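Capsid protein VP1 (Human polyomavirus 12, PDB 6Y5Z) forms the pentameric units of the viral outer shell, probably an icosahedral T=7 capsid, and probably takes part in host-cell attachment and entry. Local coordinates at residues S123-F128 / W187-S192; E133-Q138 / F239-D244; Q61-S66 / C243-W248; N100-V105 / R260-Y265. All coordinates share one frame; numbering follows the deposited sequence. Where two conformers were deposited one is given.

Contact 1. Residues S123-F128 / W187-S192; sequences STYHMF and WSPDPS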
loop_
_atom_site.group_PDB
_atom_site.type_symbol
_atom_site.label_atom_id
_atom_site.label_comp_id
_atom_site.label_asym_id
_atom_site.label_seq_id
_atom_site.Cartn_x
_atom_site.Cartn_y
_atom_site.Cartn_z
ATOM N N SER D 123 8.355 -8.491 13.111
ATOM C CA SER D 123 9.120 -8.452 11.857
ATOM C C SER D 123 8.804 -9.694 11.017
ATOM O O SER D 123 8.652 -10.795 11.557
ATOM C CB SER D 123 10.585 -8.340 12.121
ATOM O OG SER D 123 10.923 -7.087 12.721
ATOM N N THR D 124 8.627 -9.487 9.724
ATOM C CA THR D 124 8.338 -10.558 8.756
ATOM C C THR D 124 9.464 -10.632 7.734
ATOM O O THR D 124 10.074 -9.619 7.356
ATOM C CB THR D 124 6.970 -10.366 8.109
ATOM O OG1 THR D 124 6.958 -9.127 7.436
ATOM C CG2 THR D 124 5.862 -10.387 9.127
ATOM N N TYR D 125 9.753 -11.849 7.313
ATOM C CA TYR D 125 10.809 -12.125 6.323
ATOM C C TYR D 125 10.308 -13.287 5.470
ATOM O O TYR D 125 10.105 -14.394 6.003
ATOM C CB TYR D 125 12.131 -12.455 7.008
ATOM C CG TYR D 125 13.264 -12.656 6.050
ATOM C CD1 TYR D 125 13.947 -11.562 5.541
ATOM C CD2 TYR D 125 13.637 -13.920 5.641
ATOM C CE1 TYR D 125 14.973 -11.715 4.627
ATOM C CE2 TYR D 125 14.695 -14.090 4.766
ATOM C CZ TYR D 125 15.376 -12.989 4.274
ATOM O OH TYR D 125 16.395 -13.141 3.377
ATOM N N HIS D 126 10.032 -13.000 4.209
ATOM C CA HIS D 126 9.525 -14.002 3.250
ATOM C C HIS D 126 10.532 -14.090 2.126
ATOM O O HIS D 126 10.973 -13.038 1.631
ATOM C CB HIS D 126 8.152 -13.659 2.707
ATOM C CG HIS D 126 7.102 -13.726 3.739
ATOM N ND1 HIS D 126 6.647 -14.924 4.238
ATOM C CD2 HIS D 126 6.408 -12.754 4.368
ATOM C CE1 HIS D 126 5.726 -14.685 5.145
ATOM N NE2 HIS D 126 5.556 -13.356 5.236
ATOM N N MET D 127 10.924 -15.296 1.757
ATOM C CA MET D 127 11.707 -15.453 0.525
ATOM C C MET D 127 11.479 -16.861 -0.020
ATOM O O MET D 127 11.214 -17.804 0.750
ATOM C CB MET D 127 13.192 -15.178 0.769
ATOM C CG MET D 127 13.862 -16.232 1.584
ATOM S SD MET D 127 14.540 -17.455 0.473
ATOM C CE MET D 127 15.711 -16.345 -0.316
ATOM N N PHE D 128 11.510 -16.957 -1.338
ATOM C CA PHE D 128 11.551 -18.287 -1.972
ATOM C C PHE D 128 12.439 -18.195 -3.195
ATOM O O PHE D 128 12.672 -17.105 -3.757
ATOM C CB PHE D 128 10.163 -18.801 -2.322
ATOM C CG PHE D 128 9.500 -18.088 -3.459
ATOM C CD1 PHE D 128 8.800 -16.914 -3.245
ATOM C CD2 PHE D 128 9.547 -18.616 -4.742
ATOM C CE1 PHE D 128 8.178 -16.269 -4.306
ATOM C CE2 PHE D 128 8.898 -17.984 -5.785
ATOM C CZ PHE D 128 8.221 -16.810 -5.560
ATOM N N TRP D 187 22.953 -14.492 6.384
ATOM C CA TRP D 187 23.063 -14.869 4.946
ATOM C C TRP D 187 21.940 -14.244 4.121
ATOM O O TRP D 187 20.750 -14.439 4.476
ATOM C CB TRP D 187 23.001 -16.390 4.773
ATOM C CG TRP D 187 24.109 -17.187 5.389
ATOM C CD1 TRP D 187 24.003 -18.045 6.434
ATOM C CD2 TRP D 187 25.479 -17.233 4.957
ATOM N NE1 TRP D 187 25.216 -18.637 6.684
ATOM C CE2 TRP D 187 26.136 -18.168 5.788
ATOM C CE3 TRP D 187 26.198 -16.607 3.939
ATOM C CZ2 TRP D 187 27.497 -18.442 5.639
ATOM C CZ3 TRP D 187 27.549 -16.851 3.822
ATOM C CH2 TRP D 187 28.176 -17.785 4.645
ATOM N N SER D 188 22.315 -13.608 3.025
ATOM C CA SER D 188 21.413 -12.997 2.027
ATOM C C SER D 188 21.547 -13.795 0.750
ATOM O O SER D 188 22.643 -14.248 0.425
ATOM C CB SER D 188 21.805 -11.574 1.759
ATOM O OG SER D 188 21.690 -10.787 2.919
ATOM N N PRO D 189 20.500 -13.886 -0.084
ATOM C CA PRO D 189 20.683 -14.369 -1.449
ATOM C C PRO D 189 21.679 -13.442 -2.140
ATOM O O PRO D 189 21.619 -12.218 -1.949
ATOM C CB PRO D 189 19.306 -14.334 -2.109
ATOM C CG PRO D 189 18.348 -14.018 -1.001
ATOM C CD PRO D 189 19.109 -13.519 0.206
ATOM N N ASP D 190 22.639 -14.024 -2.854
ATOM C CA ASP D 190 23.746 -13.267 -3.472
ATOM C C ASP D 190 23.333 -12.755 -4.856
ATOM O O ASP D 190 23.193 -13.542 -5.813
ATOM C CB ASP D 190 24.985 -14.151 -3.573
ATOM C CG ASP D 190 26.209 -13.406 -4.075
ATOM O OD1 ASP D 190 26.087 -12.197 -4.427
ATOM O OD2 ASP D 190 27.272 -14.026 -4.084
ATOM N N PRO D 191 23.119 -11.437 -5.052
ATOM C CA PRO D 191 22.662 -10.935 -6.348
ATOM C C PRO D 191 23.774 -10.936 -7.410
ATOM O O PRO D 191 23.494 -10.739 -8.564
ATOM C CB PRO D 191 22.228 -9.499 -6.041
ATOM C CG PRO D 191 23.100 -9.103 -4.890
ATOM C CD PRO D 191 23.278 -10.359 -4.056
ATOM N N SER D 192 25.020 -11.153 -6.998
ATOM C CA SER D 192 26.194 -11.195 -7.900
ATOM C C SER D 192 26.378 -12.604 -8.465
ATOM O O SER D 192 27.174 -12.738 -9.402
ATOM C CB SER D 192 27.449 -10.725 -7.206
ATOM O OG SER D 192 27.971 -11.696 -6.313
#

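Contact 2. Residues E133-Q138 / F239-D244; sequences EPLDLQ and FLSCCD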
loop_
_atom_site.group_PDB
_atom_site.type_symbol
_atom_site.label_atom_id
_atom_site.label_comp_id
_atom_site.label_asym_id
_atom_site.label_seq_id
_atom_site.Cartn_x
_atom_site.Cartn_y
_atom_site.Cartn_z
ATOM N N GLU D 133 20.528 -25.326 -9.256
ATOM C CA GLU D 133 21.684 -25.620 -8.366
ATOM C C GLU D 133 21.409 -24.890 -7.063
ATOM O O GLU D 133 20.441 -24.137 -6.981
ATOM C CB GLU D 133 22.986 -25.216 -9.048
ATOM C CG GLU D 133 23.099 -23.736 -9.342
ATOM C CD GLU D 133 24.159 -23.488 -10.388
ATOM O OE1 GLU D 133 25.317 -23.212 -9.985
ATOM O OE2 GLU D 133 23.832 -23.575 -11.594
ATOM N N PRO D 134 22.192 -25.125 -5.992
ATOM C CA PRO D 134 21.897 -24.497 -4.712
ATOM C C PRO D 134 21.921 -22.964 -4.807
ATOM O O PRO D 134 22.670 -22.393 -5.595
ATOM C CB PRO D 134 23.012 -25.014 -3.798
ATOM C CG PRO D 134 23.448 -26.325 -4.458
ATOM C CD PRO D 134 23.325 -26.065 -5.939
ATOM N N LEU D 135 21.083 -22.340 -3.995
ATOM C CA LEU D 135 21.035 -20.863 -3.866
ATOM C C LEU D 135 22.412 -20.353 -3.410
ATOM O O LEU D 135 22.962 -20.859 -2.417
ATOM C CB LEU D 135 19.921 -20.491 -2.878
ATOM C CG LEU D 135 19.775 -18.999 -2.572
ATOM C CD1 LEU D 135 19.216 -18.275 -3.775
ATOM C CD2 LEU D 135 18.870 -18.794 -1.367
ATOM N N ASP D 136 22.960 -19.374 -4.119
ATOM C CA ASP D 136 24.214 -18.690 -3.713
ATOM C C ASP D 136 23.897 -17.682 -2.602
ATOM O O ASP D 136 22.900 -16.916 -2.755
ATOM C CB ASP D 136 24.874 -17.990 -4.894
ATOM C CG ASP D 136 25.341 -18.952 -5.973
ATOM O OD1 ASP D 136 26.137 -19.856 -5.623
ATOM O OD2 ASP D 136 24.894 -18.812 -7.139
ATOM N N LEU D 137 24.673 -17.707 -1.520
ATOM C CA LEU D 137 24.484 -16.850 -0.326
ATOM C C LEU D 137 25.676 -15.902 -0.175
ATOM O O LEU D 137 26.844 -16.293 -0.429
ATOM C CB LEU D 137 24.336 -17.704 0.934
ATOM C CG LEU D 137 23.161 -18.681 0.955
ATOM C CD1 LEU D 137 23.230 -19.552 2.203
ATOM C CD2 LEU D 137 21.843 -17.933 0.892
ATOM N N GLN D 138 25.380 -14.692 0.283
ATOM C CA GLN D 138 26.369 -13.659 0.633
ATOM C C GLN D 138 26.239 -13.431 2.133
ATOM O O GLN D 138 25.109 -13.161 2.622
ATOM C CB GLN D 138 26.131 -12.393 -0.177
ATOM C CG GLN D 138 26.875 -11.182 0.372
ATOM C CD GLN D 138 28.369 -11.277 0.202
ATOM O OE1 GLN D 138 28.857 -11.426 -0.913
ATOM N NE2 GLN D 138 29.095 -11.063 1.292
ATOM N N PHE D 239 16.199 -27.372 -7.204
ATOM C CA PHE D 239 16.570 -26.777 -5.898
ATOM C C PHE D 239 15.528 -25.743 -5.468
ATOM O O PHE D 239 15.312 -24.730 -6.151
ATOM C CB PHE D 239 17.974 -26.190 -6.020
ATOM C CG PHE D 239 19.006 -27.267 -6.273
ATOM C CD1 PHE D 239 19.176 -27.807 -7.541
ATOM C CD2 PHE D 239 19.770 -27.747 -5.225
ATOM C CE1 PHE D 239 20.104 -28.817 -7.751
ATOM C CE2 PHE D 239 20.720 -28.735 -5.441
ATOM C CZ PHE D 239 20.880 -29.262 -6.703
ATOM N N LEU D 240 14.906 -25.995 -4.321
ATOM C CA LEU D 240 13.886 -25.115 -3.724
ATOM C C LEU D 240 14.441 -24.604 -2.411
ATOM O O LEU D 240 15.043 -25.387 -1.653
ATOM C CB LEU D 240 12.600 -25.880 -3.457
ATOM C CG LEU D 240 12.049 -26.675 -4.637
ATOM C CD1 LEU D 240 10.826 -27.473 -4.209
ATOM C CD2 LEU D 240 11.718 -25.747 -5.786
ATOM N N SER D 241 14.212 -23.333 -2.131
ATOM C CA SER D 241 14.721 -22.636 -0.925
ATOM C C SER D 241 13.625 -21.700 -0.416
ATOM O O SER D 241 12.931 -21.171 -1.271
ATOM C CB SER D 241 15.948 -21.840 -1.256
ATOM O OG SER D 241 16.962 -22.641 -1.844
ATOM N N CYS D 242 13.525 -21.480 0.885
ATOM C CA CYS D 242 12.575 -20.456 1.384
ATOM C C CYS D 242 12.863 -20.123 2.838
ATOM O O CYS D 242 13.617 -20.840 3.511
ATOM C CB CYS D 242 11.136 -20.906 1.201
ATOM S SG CYS D 242 10.721 -22.471 2.011
ATOM N N CYS D 243 12.244 -19.044 3.298
ATOM C CA CYS D 243 12.051 -18.743 4.725
ATOM C C CYS D 243 10.792 -17.890 4.815
ATOM O O CYS D 243 10.601 -17.009 3.957
ATOM C CB CYS D 243 13.264 -18.020 5.289
ATOM S SG CYS D 243 13.145 -17.809 7.077
ATOM N N ASP D 244 9.966 -18.154 5.807
ATOM C CA ASP D 244 8.685 -17.441 5.988
ATOM C C ASP D 244 8.439 -17.214 7.471
ATOM O O ASP D 244 7.640 -17.935 8.090
ATOM C CB ASP D 244 7.563 -18.217 5.304
ATOM C CG ASP D 244 7.746 -18.216 3.801
ATOM O OD1 ASP D 244 7.533 -17.140 3.195
ATOM O OD2 ASP D 244 8.156 -19.283 3.227
HETATM O O HOH W 1 19.525 -23.969 -2.204
#

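Contact 3. Residues Q61-S66 / C243-W248; sequences QMPYYS and CDVMGW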
loop_
_atom_site.group_PDB
_atom_site.type_symbol
_atom_site.label_atom_id
_atom_site.label_comp_id
_atom_site.label_asym_id
_atom_site.label_seq_id
_atom_site.Cartn_x
_atom_site.Cartn_y
_atom_site.Cartn_z
ATOM N N GLN D 61 17.230 -20.578 18.972
ATOM C CA GLN D 61 16.595 -19.241 19.174
ATOM C C GLN D 61 16.609 -18.419 17.885
ATOM O O GLN D 61 16.142 -17.261 17.957
ATOM C CB GLN D 61 17.282 -18.514 20.343
ATOM C CG GLN D 61 16.911 -19.135 21.683
ATOM C CD GLN D 61 17.591 -18.503 22.877
ATOM O OE1 GLN D 61 17.927 -17.330 22.850
ATOM N NE2 GLN D 61 17.773 -19.304 23.920
ATOM N N MET D 62 17.100 -18.955 16.765
ATOM C CA MET D 62 17.263 -18.205 15.487
ATOM C C MET D 62 16.573 -18.946 14.353
ATOM O O MET D 62 16.607 -20.173 14.296
ATOM C CB MET D 62 18.731 -18.057 15.088
ATOM C CG MET D 62 19.540 -17.241 16.064
ATOM S SD MET D 62 21.278 -17.160 15.611
ATOM C CE MET D 62 21.839 -18.791 16.106
ATOM N N PRO D 63 15.903 -18.229 13.426
ATOM C CA PRO D 63 15.381 -18.864 12.219
ATOM C C PRO D 63 16.438 -19.116 11.145
ATOM O O PRO D 63 17.435 -18.403 11.067
ATOM C CB PRO D 63 14.332 -17.857 11.712
ATOM C CG PRO D 63 14.850 -16.524 12.228
ATOM C CD PRO D 63 15.424 -16.855 13.594
ATOM N N TYR D 64 16.172 -20.143 10.351
ATOM C CA TYR D 64 17.085 -20.666 9.313
ATOM C C TYR D 64 16.377 -20.681 7.968
ATOM O O TYR D 64 15.146 -20.747 7.918
ATOM C CB TYR D 64 17.535 -22.094 9.648
ATOM C CG TYR D 64 18.287 -22.181 10.944
ATOM C CD1 TYR D 64 19.658 -21.977 10.969
ATOM C CD2 TYR D 64 17.633 -22.369 12.144
ATOM C CE1 TYR D 64 20.354 -21.996 12.157
ATOM C CE2 TYR D 64 18.322 -22.387 13.341
ATOM C CZ TYR D 64 19.688 -22.168 13.350
ATOM O OH TYR D 64 20.402 -22.116 14.509
ATOM N N TYR D 65 17.158 -20.755 6.900
ATOM C CA TYR D 65 16.636 -21.092 5.558
ATOM C C TYR D 65 16.213 -22.560 5.542
ATOM O O TYR D 65 16.917 -23.413 6.103
ATOM C CB TYR D 65 17.665 -20.798 4.469
ATOM C CG TYR D 65 17.879 -19.326 4.218
ATOM C CD1 TYR D 65 16.937 -18.581 3.523
ATOM C CD2 TYR D 65 18.982 -18.655 4.707
ATOM C CE1 TYR D 65 17.086 -17.221 3.336
ATOM C CE2 TYR D 65 19.156 -17.297 4.506
ATOM C CZ TYR D 65 18.210 -16.568 3.812
ATOM O OH TYR D 65 18.390 -15.235 3.598
ATOM N N SER D 66 15.077 -22.837 4.908
ATOM C CA SER D 66 14.650 -24.185 4.466
ATOM C C SER D 66 15.197 -24.442 3.060
ATOM O O SER D 66 15.266 -23.501 2.235
ATOM C CB SER D 66 13.155 -24.274 4.498
ATOM O OG SER D 66 12.675 -24.112 5.822
ATOM N N CYS D 243 12.244 -19.044 3.298
ATOM C CA CYS D 243 12.051 -18.743 4.725
ATOM C C CYS D 243 10.792 -17.890 4.815
ATOM O O CYS D 243 10.601 -17.009 3.957
ATOM C CB CYS D 243 13.264 -18.020 5.289
ATOM S SG CYS D 243 13.145 -17.809 7.077
ATOM N N ASP D 244 9.966 -18.154 5.807
ATOM C CA ASP D 244 8.685 -17.441 5.988
ATOM C C ASP D 244 8.439 -17.214 7.471
ATOM O O ASP D 244 7.640 -17.935 8.090
ATOM C CB ASP D 244 7.563 -18.217 5.304
ATOM C CG ASP D 244 7.746 -18.216 3.801
ATOM O OD1 ASP D 244 7.533 -17.140 3.195
ATOM O OD2 ASP D 244 8.156 -19.283 3.227
ATOM N N VAL D 245 9.107 -16.192 8.000
ATOM C CA VAL D 245 8.935 -15.709 9.396
ATOM C C VAL D 245 7.713 -14.796 9.426
ATOM O O VAL D 245 7.707 -13.795 8.689
ATOM C CB VAL D 245 10.169 -14.935 9.893
ATOM C CG1 VAL D 245 9.908 -14.323 11.265
ATOM C CG2 VAL D 245 11.398 -15.833 9.915
ATOM N N MET D 246 6.745 -15.086 10.291
ATOM C CA MET D 246 5.478 -14.322 10.389
ATOM C C MET D 246 5.513 -13.305 11.526
ATOM O O MET D 246 4.619 -12.463 11.575
ATOM C CB MET D 246 4.307 -15.273 10.621
ATOM C CG MET D 246 4.093 -16.241 9.489
ATOM S SD MET D 246 3.669 -15.421 7.938
ATOM C CE MET D 246 2.098 -14.651 8.335
ATOM N N GLY D 247 6.517 -13.365 12.401
ATOM C CA GLY D 247 6.624 -12.469 13.552
ATOM C C GLY D 247 6.940 -13.250 14.797
ATOM O O GLY D 247 7.475 -14.386 14.672
ATOM N N TRP D 248 6.576 -12.692 15.939
ATOM C CA TRP D 248 6.824 -13.328 17.257
ATOM C C TRP D 248 5.510 -13.668 17.942
ATOM O O TRP D 248 4.571 -12.849 17.963
ATOM C CB TRP D 248 7.708 -12.456 18.159
ATOM C CG TRP D 248 9.070 -12.252 17.578
ATOM C CD1 TRP D 248 10.077 -13.164 17.463
ATOM C CD2 TRP D 248 9.567 -11.040 16.998
ATOM N NE1 TRP D 248 11.171 -12.601 16.856
ATOM C CE2 TRP D 248 10.872 -11.306 16.539
ATOM C CE3 TRP D 248 9.027 -9.758 16.823
ATOM C CZ2 TRP D 248 11.637 -10.331 15.899
ATOM C CZ3 TRP D 248 9.786 -8.797 16.199
ATOM C CH2 TRP D 248 11.069 -9.084 15.748
#

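Contact 4. Residues N100-V105 / R260-Y265; sequences NTLMNV and RGLPRY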
loop_
_atom_site.group_PDB
_atom_site.type_symbol
_atom_site.label_atom_id
_atom_site.label_comp_id
_atom_site.label_asym_id
_atom_site.label_seq_id
_atom_site.Cartn_x
_atom_site.Cartn_y
_atom_site.Cartn_z
ATOM N N ASN D 100 -4.317 -18.673 8.440
ATOM C CA ASN D 100 -5.571 -18.896 9.206
ATOM C C ASN D 100 -5.254 -19.322 10.651
ATOM O O ASN D 100 -6.090 -19.089 11.549
ATOM C CB ASN D 100 -6.425 -19.974 8.535
ATOM C CG ASN D 100 -5.615 -21.185 8.151
ATOM O OD1 ASN D 100 -4.871 -21.117 7.169
ATOM N ND2 ASN D 100 -5.720 -22.254 8.908
ATOM N N THR D 101 -4.113 -19.958 10.884
ATOM C CA THR D 101 -3.811 -20.439 12.257
ATOM C C THR D 101 -3.621 -19.254 13.208
ATOM O O THR D 101 -3.813 -19.446 14.422
ATOM C CB THR D 101 -2.576 -21.344 12.320
ATOM O OG1 THR D 101 -1.396 -20.611 11.969
ATOM C CG2 THR D 101 -2.748 -22.558 11.441
ATOM N N LEU D 102 -3.257 -18.090 12.682
ATOM C CA LEU D 102 -2.971 -16.876 13.500
ATOM C C LEU D 102 -4.288 -16.265 13.993
ATOM O O LEU D 102 -4.230 -15.360 14.830
ATOM C CB LEU D 102 -2.152 -15.870 12.682
ATOM C CG LEU D 102 -0.657 -16.166 12.585
ATOM C CD1 LEU D 102 -0.375 -17.276 11.588
ATOM C CD2 LEU D 102 0.125 -14.909 12.218
ATOM N N MET D 103 -5.434 -16.786 13.537
ATOM C CA MET D 103 -6.777 -16.356 13.996
ATOM C C MET D 103 -7.170 -17.126 15.259
ATOM O O MET D 103 -8.249 -16.866 15.787
ATOM C CB MET D 103 -7.825 -16.536 12.899
ATOM C CG MET D 103 -7.482 -15.852 11.578
ATOM S SD MET D 103 -7.390 -14.024 11.647
ATOM C CE MET D 103 -9.089 -13.648 12.063
ATOM N N ASN D 104 -6.286 -17.983 15.775
ATOM C CA ASN D 104 -6.448 -18.590 17.115
ATOM C C ASN D 104 -6.007 -17.574 18.177
ATOM O O ASN D 104 -4.787 -17.368 18.318
ATOM C CB ASN D 104 -5.654 -19.884 17.198
ATOM C CG ASN D 104 -5.680 -20.528 18.559
ATOM O OD1 ASN D 104 -6.080 -19.925 19.559
ATOM N ND2 ASN D 104 -5.290 -21.801 18.598
ATOM N N VAL D 105 -6.949 -16.981 18.906
ATOM C CA VAL D 105 -6.635 -16.006 19.981
ATOM C C VAL D 105 -7.208 -16.515 21.314
ATOM O O VAL D 105 -7.433 -15.691 22.229
ATOM C CB VAL D 105 -7.129 -14.603 19.585
ATOM C CG1 VAL D 105 -6.330 -14.070 18.399
ATOM C CG2 VAL D 105 -8.626 -14.550 19.308
ATOM N N ARG D 260 7.707 -17.306 14.963
ATOM C CA ARG D 260 6.728 -18.232 14.342
ATOM C C ARG D 260 6.927 -18.196 12.833
ATOM O O ARG D 260 6.881 -17.075 12.253
ATOM C CB ARG D 260 5.300 -17.851 14.739
ATOM C CG ARG D 260 4.194 -18.621 14.027
ATOM C CD ARG D 260 4.303 -20.117 14.190
ATOM N NE ARG D 260 3.069 -20.833 13.873
ATOM C CZ ARG D 260 3.007 -22.107 13.507
ATOM N NH1 ARG D 260 4.102 -22.839 13.355
ATOM N NH2 ARG D 260 1.822 -22.664 13.312
ATOM N N GLY D 261 7.062 -19.373 12.217
ATOM C CA GLY D 261 7.175 -19.537 10.760
ATOM C C GLY D 261 6.059 -20.419 10.223
ATOM O O GLY D 261 5.392 -21.109 11.003
ATOM N N LEU D 262 5.850 -20.406 8.912
ATOM C CA LEU D 262 4.799 -21.222 8.264
ATOM C C LEU D 262 5.424 -21.969 7.103
ATOM O O LEU D 262 6.413 -21.537 6.493
ATOM C CB LEU D 262 3.637 -20.332 7.792
ATOM C CG LEU D 262 2.731 -19.780 8.895
ATOM C CD1 LEU D 262 1.692 -18.833 8.308
ATOM C CD2 LEU D 262 2.060 -20.903 9.673
ATOM N N PRO D 263 4.838 -23.122 6.743
ATOM C CA PRO D 263 5.325 -23.907 5.617
ATOM C C PRO D 263 5.014 -23.237 4.286
ATOM O O PRO D 263 4.081 -22.469 4.205
ATOM C CB PRO D 263 4.574 -25.241 5.682
ATOM C CG PRO D 263 3.688 -25.139 6.897
ATOM C CD PRO D 263 3.659 -23.713 7.372
ATOM N N ARG D 264 5.790 -23.594 3.275
ATOM C CA ARG D 264 5.583 -23.112 1.903
ATOM C C ARG D 264 5.410 -24.297 0.961
ATOM O O ARG D 264 6.238 -25.225 0.969
ATOM C CB ARG D 264 6.751 -22.219 1.484
ATOM C CG ARG D 264 6.668 -21.716 0.054
ATOM C CD ARG D 264 7.785 -20.740 -0.260
ATOM N NE ARG D 264 7.670 -19.414 0.354
ATOM C CZ ARG D 264 7.070 -18.354 -0.185
ATOM N NH1 ARG D 264 7.064 -17.194 0.456
ATOM N NH2 ARG D 264 6.442 -18.466 -1.348
ATOM N N TYR D 265 4.422 -24.177 0.093
ATOM C CA TYR D 265 4.175 -25.087 -1.043
ATOM C C TYR D 265 4.827 -24.538 -2.305
ATOM O O TYR D 265 4.782 -23.301 -2.564
ATOM C CB TYR D 265 2.674 -25.193 -1.280
ATOM C CG TYR D 265 2.264 -26.042 -2.444
ATOM C CD1 TYR D 265 2.348 -27.421 -2.398
ATOM C CD2 TYR D 265 1.803 -25.452 -3.604
ATOM C CE1 TYR D 265 1.963 -28.196 -3.487
ATOM C CE2 TYR D 265 1.363 -26.210 -4.676
ATOM C CZ TYR D 265 1.481 -27.580 -4.635
ATOM O OH TYR D 265 1.030 -28.271 -5.738
HETATM O O HOH W 2 0.293 -20.054 14.126
#

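Contact 1. Residues S123-F128 / W187-S192
Pro189 is where the 187-192 segment meets Tyr125 and Met127 of the 123-128 segment, and no hydrogen bond crosses between the two backbones. Even the nearest CA atoms, those of Met127 and Pro189, stand 9.3 Å apart, so side chains must span the gap. Trp187, at the start of the short strand 187-189, turns its indole away and gives NE1 to the carbonyl of Ile153. Its own carbonyl accepts from Tyr65 OH, which also bonds Tyr125 OH. Ser188 likewise faces away, and its OG bonds Asn100 OD1 of a neighbouring subunit. Pro189 then directs its ring back at the longer strand. Its CG lies 3.6 Å from Met127 CE, a purely apolar approach made end-on by a thioether chain bent at both chi2 and chi3. Met127 was deposited in two conformers, so this closest approach describes one of them. Pro189 CD is a looser neighbour, 4.2 Å from Tyr125 OH. That hydroxyl gets there because Tyr125 CG is anti to its own backbone N (chi1 -176°), which extends the ring from the strand. Past the proline, Asp190 closes an Asx turn: its OD1 accepts from Ser192 N at 3.0 Å (N-H...O angle 153°) and from Ser192 OG at 2.7 Å, both donors on the same face of the carboxylate. The other oxygen, OD2, forms a salt bridge with Lys173. Strand 124-131 lies between strands 197-204 and 237-250 of the large antiparallel sheet, whereas strand 187-189 edges the three-stranded sheet through its pairing with strand 136-139.

Contact 2. Residues E133-Q138 / F239-D244
Glu133 and Phe239 bring their CA atoms to 5.8 Å and Leu135 and Ser241 theirs to 7.2 Å, a divergence in which no backbone hydrogen bond joins the two segments. The Phe239 ring carries most of the contact. The backbone of 133-134 runs across one of its faces, with Glu133 CA 3.4 Å above the ring plane and Pro134 N also above it, both displaced toward the rim. Pro134 adds a CH-pi contact: CD is 4.1 Å from the centroid of the Phe239 ring and 23° off its normal. The two side chains point the same way, and the proline covers the CD2-CE2 side of the phenylalanine while Glu133 covers CD1. The Glu133 carboxylate faces elsewhere, where OE2 meets Lys234 and Asn196. In the jelly-roll sandwich of polyomavirus VP1, this is the place where the chain leaves strand 124-131, whose Gly131 still pairs with Phe239, and heads for strand 136-139 of the small sheet. Further along, direct contact thins out. Leu135 CB is 3.8 Å from Ser241 OG, and one water bridges the divergence, accepting from Leu135 N at 2.9 Å and lying 2.9 Å from Ser241 OG. Ser241 has two deposited conformers, so both the bridge and the approach of Leu135 CB apply to one of them. The isobutyl group of Leu135 packs on Met127 and Ala129 of strand 124-131.

Contact 3. Residues Q61-S66 / C243-W248
The Tyr65 ring approaches Cys243 at a slant, with CD1 4.1 Å from Cys243 CB, and it is the one aromatic ring of 61-66 that touches the 243-248 strand. Although Tyr65 sets out from its backbone away from that strand, chi1 of -72° places CG beside the backbone N and swings the ring back alongside the cysteine. Its far end is fixed by Tyr65 OH, which hydrogen-bonds to Trp187 O and Tyr125 OH, so the phenol is held at the hydroxyl as well as touched obliquely at CD1. The Tyr64 ring is turned the other way, its OH bonding the carbonyl of Lys59; this residue contributes through its backbone instead, Tyr64 O lying 3.7 Å from Cys243 SG. The thiol is carried toward that oxygen because SG stands anti to the backbone N (chi1 -173°). Pro63 makes the remaining contact with the flank of its saturated ring: CB rests 4.0 Å from Val245 CG2, an apolar approach without polar help. No hydrogen bond crosses here; the CA atoms of Tyr65 and Cys243 come to 5.2 Å, but those of Pro63 and Val245 have already separated to 7.7 Å. Pairing begins next door, where Ser66 bonds the backbone of Cys242 and strand 66-71 joins the sheet. The loop 61-66 thus runs in over strand 237-250 before becoming its edge partner, while Phe259 of strand 257-276 packs against both Pro63 and Val245, and Met103 of a neighbouring subunit touches Val245.

Contact 4. Residues N100-V105 / R260-Y265
Leu262 spreads its two methyl groups over different residues of the 3-10 turn at 100-103. CD2 slides past Thr101, 4.2 Å from its OG1, while CD1 is 4.2 Å from Leu102 CD1, where the two leucines cross at a slant; Leu102 has two deposited conformers, and this distance belongs to one. The same CD2 sits above a face of the Arg260 guanidinium, off toward its rim, so one methyl branch covers part of that face. Arg260 and Thr101 run roughly at right angles, NH2 lying 4.0 Å from Thr101 OG1, too far for a direct bond. A water fills the link: it donates to Thr101 OG1 at 2.8 Å and accepts from Arg260 NE at 2.9 Å, within the guanidinium plane. Thr101 OG1 also bonds the carbonyl of Gly98, whereas Arg260 NH1 reaches Gly41 O of its own chain and Gln166 O of a neighbouring subunit. The contact therefore ties the loop after strand 83-96 to strand 257-276 at the interface with that subunit, and its chemistry implies that this buried guanidinium is probably oriented by neutral carbonyls and water, with one leucine methyl over part of a face.

How the contacts relate
Contacts 1, 3 and 4 are made by buried residues. Contact 2 is only partly buried, although its centre is about 6 Å from that of the chain; contact 4 lies farthest out, about 16 Å between centres, yet a neighbouring subunit covers it. Contacts 2 and 3 share Cys243 and Asp244 of strand 237-250, flanked by strands 124-131 of contact 1 and 257-276 of contact 4. Asp244 OD1 joins these three strands through His126 and Arg264. Contacts 1 and 2 also reach the three-stranded sheet, through paired strands 187-189 and 136-139. Contacts 1 and 3 are almost wholly apolar, contact 2 combines a face-on ring contact with a water bridge, and contact 4 buries a charge.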